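Local coordinates for hypothetical protein Rv2827c (Mycobacterium tuberculosis, PDB 1ZEL) that is of unknown function but probably binds DNA through a winged-helix domain and carries a region related to the C-terminal domain of AbiEi antitoxins, at residues Leu207-Glu220 against Leu237-Leu250. Residues are numbered along the deposited sequence; the frame is centred on the assembly and turned at random.
Sequences LDDLVADCSDERLE and LLDSGGEPARGQAL. With NA (sodium ion), chain C; FMT (formic acid), chain J.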
ATOM      1  N   LEU A 207       8.665 -14.715   7.993  1.00 23.06           N
ATOM      2  CA  LEU A 207       9.287 -13.802   8.953  1.00 22.25           C
ATOM      3  C   LEU A 207      10.799 -13.837   8.891  1.00 21.61           C
ATOM      4  O   LEU A 207      11.432 -12.812   9.084  1.00 21.41           O
ATOM      5  CB  LEU A 207       8.824 -14.091  10.396  1.00 22.86           C
ATOM      6  CG  LEU A 207       7.370 -13.759  10.705  1.00 22.84           C
ATOM      7  CD1 LEU A 207       7.097 -14.084  12.148  1.00 23.21           C
ATOM      8  CD2 LEU A 207       7.109 -12.246  10.436  1.00 26.27           C
ATOM      9  N   ASP A 208      11.400 -15.008   8.657  1.00 21.08           N
ATOM     10  CA  ASP A 208      12.874 -15.058   8.571  1.00 21.10           C
ATOM     11  C   ASP A 208      13.384 -14.113   7.458  1.00 20.72           C
ATOM     12  O   ASP A 208      14.345 -13.321   7.649  1.00 19.58           O
ATOM     13  CB  ASP A 208      13.367 -16.491   8.331  1.00 20.89           C
ATOM     14  CG  ASP A 208      12.666 -17.201   7.149  1.00 24.09           C
ATOM     15  OD1 ASP A 208      11.766 -16.656   6.452  1.00 23.57           O
ATOM     16  OD2 ASP A 208      13.023 -18.363   6.918  1.00 24.44           O
ATOM     17  N   ASP A 209      12.682 -14.171   6.325  1.00 19.81           N
ATOM     18  CA  ASP A 209      12.990 -13.364   5.152  1.00 20.85           C
ATOM     19  C   ASP A 209      12.871 -11.875   5.505  1.00 20.67           C
ATOM     20  O   ASP A 209      13.757 -11.086   5.192  1.00 21.20           O
ATOM     21  CB  ASP A 209      12.027 -13.741   4.014  1.00 20.40           C
ATOM     22  CG  ASP A 209      12.490 -13.259   2.633  1.00 26.20           C
ATOM     23  OD1 ASP A 209      13.512 -12.534   2.522  1.00 22.54           O
ATOM     24  OD2 ASP A 209      11.826 -13.636   1.643  1.00 28.49           O
ATOM     25  N   LEU A 210      11.778 -11.494   6.161  1.00 21.03           N
ATOM     26  CA  LEU A 210      11.565 -10.088   6.549  1.00 19.94           C
ATOM     27  C   LEU A 210      12.656  -9.571   7.491  1.00 20.41           C
ATOM     28  O   LEU A 210      13.282  -8.514   7.263  1.00 19.42           O
ATOM     29  CB  LEU A 210      10.178  -9.954   7.194  1.00 19.62           C
ATOM     30  CG  LEU A 210       9.822  -8.682   7.974  1.00 22.02           C
ATOM     31  CD1 LEU A 210       9.857  -7.445   7.129  1.00 20.55           C
ATOM     32  CD2 LEU A 210       8.434  -8.828   8.591  1.00 23.78           C
ATOM     33  N   VAL A 211      12.911 -10.355   8.527  1.00 21.75           N
ATOM     34  CA  VAL A 211      13.809  -9.976   9.609  1.00 21.46           C
ATOM     35  C   VAL A 211      15.243  -9.808   9.107  1.00 21.51           C
ATOM     36  O   VAL A 211      15.932  -8.877   9.508  1.00 21.37           O
ATOM     37  CB  VAL A 211      13.718 -11.019  10.754  1.00 21.66           C
ATOM     38  CG1 VAL A 211      14.897 -10.891  11.714  1.00 22.21           C
ATOM     39  CG2 VAL A 211      12.398 -10.851  11.502  1.00 21.86           C
ATOM     40  N   ALA A 212      15.687 -10.705   8.230  1.00 20.75           N
ATOM     41  CA  ALA A 212      16.985 -10.560   7.570  1.00 21.34           C
ATOM     42  C   ALA A 212      17.146  -9.243   6.778  1.00 21.41           C
ATOM     43  O   ALA A 212      18.271  -8.803   6.538  1.00 23.03           O
ATOM     44  CB  ALA A 212      17.258 -11.767   6.655  1.00 20.86           C
ATOM     45  N   ASP A 213      16.040  -8.617   6.394  1.00 21.17           N
ATOM     46  CA  ASP A 213      16.078  -7.379   5.591  1.00 21.57           C
ATOM     47  C   ASP A 213      15.979  -6.104   6.402  1.00 22.06           C
ATOM     48  O   ASP A 213      15.969  -5.026   5.809  1.00 21.55           O
ATOM     49  CB  ASP A 213      14.952  -7.350   4.537  1.00 20.51           C
ATOM     50  CG  ASP A 213      15.051  -8.503   3.556  1.00 21.97           C
ATOM     51  OD1 ASP A 213      16.140  -9.086   3.441  1.00 18.64           O
ATOM     52  OD2 ASP A 213      14.044  -8.874   2.920  1.00 18.12           O
ATOM     53  N   CYS A 214      15.871  -6.223   7.728  1.00 21.77           N
ATOM     54  CA  CYS A 214      15.673  -5.057   8.592  1.00 21.81           C
ATOM     55  C   CYS A 214      16.983  -4.698   9.245  1.00 21.66           C
ATOM     56  O   CYS A 214      17.680  -5.553   9.782  1.00 21.55           O
ATOM     57  CB  CYS A 214      14.659  -5.342   9.703  1.00 20.00           C
ATOM     58  SG  CYS A 214      13.004  -5.586   9.096  1.00 21.82           S
ATOM     59  N   SER A 215      17.297  -3.414   9.196  1.00 22.56           N
ATOM     60  CA  SER A 215      18.392  -2.862   9.971  1.00 22.63           C
ATOM     61  C   SER A 215      17.835  -2.512  11.353  1.00 22.15           C
ATOM     62  O   SER A 215      16.792  -1.843  11.482  1.00 21.64           O
ATOM     63  CB  SER A 215      18.919  -1.621   9.246  1.00 23.25           C
ATOM     64  OG  SER A 215      19.411  -0.692  10.170  1.00 25.57           O
ATOM     65  N   ASP A 216      18.515  -2.960  12.400  1.00 22.92           N
ATOM     66  CA  ASP A 216      18.033  -2.692  13.755  1.00 23.20           C
ATOM     67  C   ASP A 216      18.081  -1.203  14.137  1.00 23.06           C
ATOM     68  O   ASP A 216      17.268  -0.750  14.933  1.00 23.16           O
ATOM     69  CB  ASP A 216      18.741  -3.580  14.771  1.00 23.97           C
ATOM     70  CG  ASP A 216      18.488  -5.078  14.517  1.00 24.81           C
ATOM     71  OD1 ASP A 216      17.551  -5.464  13.771  1.00 30.60           O
ATOM     72  OD2 ASP A 216      19.243  -5.886  15.048  1.00 28.68           O
ATOM     73  N   GLU A 217      19.006  -0.433  13.564  1.00 23.29           N
ATOM     74  CA  GLU A 217      18.989   1.013  13.827  1.00 23.55           C
ATOM     75  C   GLU A 217      17.724   1.657  13.267  1.00 22.76           C
ATOM     76  O   GLU A 217      17.135   2.523  13.907  1.00 22.36           O
ATOM     77  CB  GLU A 217      20.207   1.741  13.266  1.00 24.66           C
ATOM     78  CG  GLU A 217      20.127   3.253  13.577  1.00 29.12           C
ATOM     79  CD  GLU A 217      21.282   4.089  13.021  1.00 38.90           C
ATOM     80  OE1 GLU A 217      22.421   3.571  12.943  1.00 43.67           O
ATOM     81  OE2 GLU A 217      21.043   5.269  12.675  1.00 33.43           O
ATOM     82  N   ARG A 218      17.330   1.264  12.063  1.00 23.23           N
ATOM     83  CA  ARG A 218      16.091   1.811  11.475  1.00 23.26           C
ATOM     84  C   ARG A 218      14.887   1.372  12.268  1.00 22.48           C
ATOM     85  O   ARG A 218      13.989   2.167  12.508  1.00 23.44           O
ATOM     86  CB  ARG A 218      15.934   1.382  10.030  1.00 22.90           C
ATOM     87  CG  ARG A 218      16.891   2.105   9.142  1.00 28.76           C
ATOM     88  CD  ARG A 218      16.886   1.526   7.753  1.00 33.15           C
ATOM     89  NE  ARG A 218      15.723   1.957   6.987  1.00 38.56           N
ATOM     90  CZ  ARG A 218      15.621   3.130   6.371  1.00 35.09           C
ATOM     91  NH1 ARG A 218      14.532   3.409   5.689  1.00 41.48           N
ATOM     92  NH2 ARG A 218      16.600   4.009   6.425  1.00 36.55           N
ATOM     93  N   LEU A 219      14.865   0.107  12.693  1.00 22.16           N
ATOM     94  CA  LEU A 219      13.773  -0.385  13.543  1.00 21.82           C
ATOM     95  C   LEU A 219      13.625   0.493  14.783  1.00 21.94           C
ATOM     96  O   LEU A 219      12.527   0.938  15.137  1.00 21.24           O
ATOM     97  CB  LEU A 219      14.031  -1.838  13.963  1.00 21.86           C
ATOM     98  CG  LEU A 219      13.747  -2.880  12.869  1.00 21.21           C
ATOM     99  CD1 LEU A 219      14.121  -4.267  13.391  1.00 21.97           C
ATOM    100  CD2 LEU A 219      12.270  -2.861  12.419  1.00 17.97           C
ATOM    101  N   GLU A 220      14.755   0.771  15.422  1.00 21.13           N
ATOM    102  CA  GLU A 220      14.753   1.503  16.643  1.00 21.45           C
ATOM    103  C   GLU A 220      14.220   2.930  16.441  1.00 21.55           C
ATOM    104  O   GLU A 220      13.483   3.456  17.284  1.00 21.20           O
ATOM    105  CB  GLU A 220      16.179   1.504  17.189  1.00 22.12           C
ATOM    106  CG  GLU A 220      16.367   2.307  18.444  1.00 25.73           C
ATOM    107  CD  GLU A 220      17.814   2.344  18.885  1.00 32.97           C
ATOM    108  OE1 GLU A 220      18.677   1.719  18.218  1.00 32.25           O
ATOM    109  OE2 GLU A 220      18.076   3.008  19.905  1.00 33.15           O
ATOM    110  N   LEU A 237       8.980 -10.438  16.958  1.00 19.08           N
ATOM    111  CA  LEU A 237       9.071 -10.746  15.512  1.00 19.21           C
ATOM    112  C   LEU A 237      10.518 -11.046  15.085  1.00 19.10           C
ATOM    113  O   LEU A 237      10.774 -12.005  14.337  1.00 20.28           O
ATOM    114  CB  LEU A 237       8.429  -9.617  14.656  1.00 19.49           C
ATOM    115  CG  LEU A 237       6.879  -9.527  14.732  1.00 20.31           C
ATOM    116  CD1 LEU A 237       6.377  -8.293  13.976  1.00 20.35           C
ATOM    117  CD2 LEU A 237       6.164 -10.787  14.206  1.00 19.68           C
ATOM    118  N   LEU A 238      11.482 -10.288  15.602  1.00 19.01           N
ATOM    119  CA  LEU A 238      12.882 -10.616  15.319  1.00 19.44           C
ATOM    120  C   LEU A 238      13.210 -12.024  15.780  1.00 19.32           C
ATOM    121  O   LEU A 238      13.851 -12.774  15.051  1.00 18.83           O
ATOM    122  CB  LEU A 238      13.856  -9.615  15.937  1.00 19.27           C
ATOM    123  CG  LEU A 238      13.851  -8.183  15.380  1.00 23.70           C
ATOM    124  CD1 LEU A 238      15.025  -7.372  15.904  1.00 16.34           C
ATOM    125  CD2 LEU A 238      13.855  -8.177  13.876  1.00 27.66           C
ATOM    126  N   ASP A 239      12.767 -12.350  16.999  1.00 19.89           N
ATOM    127  CA  ASP A 239      12.981 -13.657  17.615  1.00 20.23           C
ATOM    128  C   ASP A 239      12.363 -14.736  16.735  1.00 20.12           C
ATOM    129  O   ASP A 239      13.020 -15.709  16.368  1.00 19.13           O
ATOM    130  CB  ASP A 239      12.347 -13.647  19.026  1.00 20.65           C
ATOM    131  CG  ASP A 239      12.810 -14.814  19.898  1.00 24.43           C
ATOM    132  OD1 ASP A 239      12.421 -15.941  19.603  1.00 26.13           O
ATOM    133  OD2 ASP A 239      13.568 -14.585  20.872  1.00 25.37           O
ATOM    134  N   SER A 240      11.096 -14.531  16.380  1.00 20.38           N
ATOM    135  CA  SER A 240      10.347 -15.429  15.511  1.00 22.03           C
ATOM    136  C   SER A 240      10.960 -15.609  14.112  1.00 22.22           C
ATOM    137  O   SER A 240      10.804 -16.675  13.499  1.00 21.75           O
ATOM    138  CB  SER A 240       8.901 -14.927  15.396  1.00 22.50           C
ATOM    139  OG  SER A 240       8.319 -14.868  16.702  1.00 25.28           O
ATOM    140  N   GLY A 241      11.679 -14.591  13.630  1.00 21.45           N
ATOM    141  CA  GLY A 241      12.397 -14.687  12.350  1.00 21.26           C
ATOM    142  C   GLY A 241      13.782 -15.259  12.522  1.00 21.93           C
ATOM    143  O   GLY A 241      14.647 -15.108  11.656  1.00 21.83           O
ATOM    144  N   GLY A 242      13.999 -15.888  13.668  1.00 21.52           N
ATOM    145  CA  GLY A 242      15.243 -16.587  13.955  1.00 20.87           C
ATOM    146  C   GLY A 242      16.365 -15.754  14.526  1.00 20.91           C
ATOM    147  O   GLY A 242      17.515 -16.174  14.491  1.00 21.65           O
ATOM    148  N   GLU A 243      16.063 -14.580  15.062  1.00 20.77           N
ATOM    149  CA  GLU A 243      17.123 -13.710  15.560  1.00 21.61           C
ATOM    150  C   GLU A 243      16.845 -13.278  17.001  1.00 22.58           C
ATOM    151  O   GLU A 243      16.585 -12.093  17.253  1.00 22.40           O
ATOM    152  CB  GLU A 243      17.289 -12.474  14.650  1.00 21.32           C
ATOM    153  CG  GLU A 243      17.711 -12.777  13.197  1.00 20.17           C
ATOM    154  CD  GLU A 243      19.108 -13.394  13.086  1.00 26.50           C
ATOM    155  OE1 GLU A 243      19.934 -13.260  14.015  1.00 21.33           O
ATOM    156  OE2 GLU A 243      19.373 -14.034  12.065  1.00 27.31           O
ATOM    157  N   PRO A 244      16.872 -14.238  17.950  1.00 23.25           N
ATOM    158  CA  PRO A 244      16.555 -13.921  19.347  1.00 23.57           C
ATOM    159  C   PRO A 244      17.504 -12.881  19.969  1.00 23.69           C
ATOM    160  O   PRO A 244      17.050 -11.991  20.709  1.00 23.24           O
ATOM    161  CB  PRO A 244      16.678 -15.285  20.058  1.00 24.08           C
ATOM    162  CG  PRO A 244      17.488 -16.136  19.125  1.00 24.42           C
ATOM    163  CD  PRO A 244      17.149 -15.676  17.761  1.00 23.10           C
ATOM    164  N   ALA A 245      18.791 -12.955  19.634  1.00 23.53           N
ATOM    165  CA  ALA A 245      19.754 -12.004  20.179  1.00 23.41           C
ATOM    166  C   ALA A 245      19.423 -10.581  19.712  1.00 22.98           C
ATOM    167  O   ALA A 245      19.412  -9.654  20.520  1.00 22.34           O
ATOM    168  CB  ALA A 245      21.184 -12.399  19.815  1.00 24.79           C
ATOM    169  N   ARG A 246      19.104 -10.421  18.426  1.00 22.16           N
ATOM    170  CA  ARG A 246      18.726  -9.095  17.901  1.00 22.45           C
ATOM    171  C   ARG A 246      17.458  -8.585  18.574  1.00 21.94           C
ATOM    172  O   ARG A 246      17.355  -7.395  18.903  1.00 22.68           O
ATOM    173  CB  ARG A 246      18.556  -9.122  16.372  1.00 22.02           C
ATOM    174  CG  ARG A 246      19.896  -9.220  15.588  1.00 22.26           C
ATOM    175  CD  ARG A 246      19.675  -9.255  14.061  1.00 21.04           C
ATOM    176  NE  ARG A 246      18.772  -8.187  13.611  1.00 22.09           N
ATOM    177  CZ  ARG A 246      18.129  -8.184  12.447  1.00 25.54           C
ATOM    178  NH1 ARG A 246      18.299  -9.173  11.583  1.00 28.54           N
ATOM    179  NH2 ARG A 246      17.319  -7.190  12.149  1.00 26.30           N
ATOM    180  N   GLY A 247      16.488  -9.483  18.769  1.00 21.42           N
ATOM    181  CA  GLY A 247      15.218  -9.115  19.407  1.00 20.55           C
ATOM    182  C   GLY A 247      15.392  -8.604  20.832  1.00 20.07           C
ATOM    183  O   GLY A 247      14.829  -7.568  21.217  1.00 18.17           O
ATOM    184  N   GLN A 248      16.204  -9.308  21.614  1.00 20.90           N
ATOM    185  CA  GLN A 248      16.469  -8.901  22.992  1.00 21.55           C
ATOM    186  C   GLN A 248      17.270  -7.589  23.072  1.00 22.46           C
ATOM    187  O   GLN A 248      17.032  -6.748  23.962  1.00 22.86           O
ATOM    188  CB  GLN A 248      17.150 -10.045  23.736  1.00 22.06           C
ATOM    189  CG  GLN A 248      16.195 -11.241  23.926  1.00 24.69           C
ATOM    190  CD  GLN A 248      16.893 -12.524  24.333  1.00 34.58           C
ATOM    191  OE1 GLN A 248      17.918 -12.501  25.011  1.00 35.75           O
ATOM    192  NE2 GLN A 248      16.329 -13.658  23.928  1.00 36.65           N
ATOM    193  N   ALA A 249      18.178  -7.389  22.119  1.00 22.35           N
ATOM    194  CA  ALA A 249      18.958  -6.153  22.082  1.00 22.28           C
ATOM    195  C   ALA A 249      18.072  -4.977  21.700  1.00 22.60           C
ATOM    196  O   ALA A 249      18.218  -3.876  22.242  1.00 23.14           O
ATOM    197  CB  ALA A 249      20.105  -6.265  21.115  1.00 22.85           C
ATOM    198  N   LEU A 250      17.154  -5.206  20.765  1.00 21.85           N
ATOM    199  CA  LEU A 250      16.248  -4.147  20.330  1.00 20.99           C
ATOM    200  C   LEU A 250      15.357  -3.787  21.492  1.00 21.00           C
ATOM    201  O   LEU A 250      15.131  -2.603  21.776  1.00 20.25           O
ATOM    202  CB  LEU A 250      15.407  -4.605  19.110  1.00 21.00           C
ATOM    203  CG  LEU A 250      14.382  -3.557  18.633  1.00 17.79           C
ATOM    204  CD1 LEU A 250      15.106  -2.296  18.163  1.00 18.48           C
ATOM    205  CD2 LEU A 250      13.473  -4.128  17.556  1.00 18.47           C
TER
HETATM  206 NA    NA C 401      15.138 -11.074   3.045  1.00 22.38          NA
HETATM  207  C   FMT J 712      20.297   2.173   8.241  1.00 55.41           C
HETATM  208  O1  FMT J 712      19.650   3.160   8.603  1.00 55.78           O
HETATM  209  O2  FMT J 712      20.711   1.298   9.003  1.00 54.60           O
HETATM  210  O   HOH W   1      15.995 -13.954   9.483  1.00 31.74           O
HETATM  211  O   HOH W   2      18.963  -5.548  17.709  1.00 28.26           O
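Arg246 reaches across from the first turn of helix 244-251 and puts its guanidinium into the bend between helices 207-212 and 216-223. Its chain runs straight to CD and then turns at chi3 (49°), bringing NE and NH2 onto the Asp216 carboxylate. The salt bridge rests on Arg246 NE, which meets Asp216 OD2 on the syn side at 2.8 Å; NH2 is modelled implausibly close to OD1, so the detail there is doubtful. The two planes are 36° apart, a twisted pairing. The other terminal nitrogen, NH1, donates to Val211 O at 3.2 Å, lying close to the guanidinium plane but well above the carbonyl plane. Cys214 N takes the same oxygen from the opposite face, so the carbonyl oxygen of the buried Val211 is gripped from both faces, and the guanidinium is kept from rotating. A water bridges Asp216 OD2 to Arg246 O.

Beside this polar knot, Val211 splits its methyls between different partners: CG1, anti to the backbone N (chi1 164°), lies 3.6 Å from Leu238 CD2 and touches Glu243 CG, while CG2 rests on Leu237 O. Leu219 comes tip to tip with Leu238, its CD1 3.9 Å from Leu238 CD2. At the other end Leu207 CD1 packs on Ser240 CB and Leu237, with Val288 of helix 288-296 also touching these residues. The two backbones come together where Asp208 CA lies 3.8 Å from Gly241 CA; here Asp208 CA-H points at Gly241 O, and a second water joins the carbonyls of both residues.

Farther out, Asp209 and Asp213 bind the sodium ion, in a site that also includes Arg167, on the side turned away from this packing. The contact joins two pairs of consecutive helices, 207-212 with 216-223, within the AbiEi antitoxin C-terminal family region, and 228-240 with 244-251, which turns through a Schellman motif with Gly242 at C-prime.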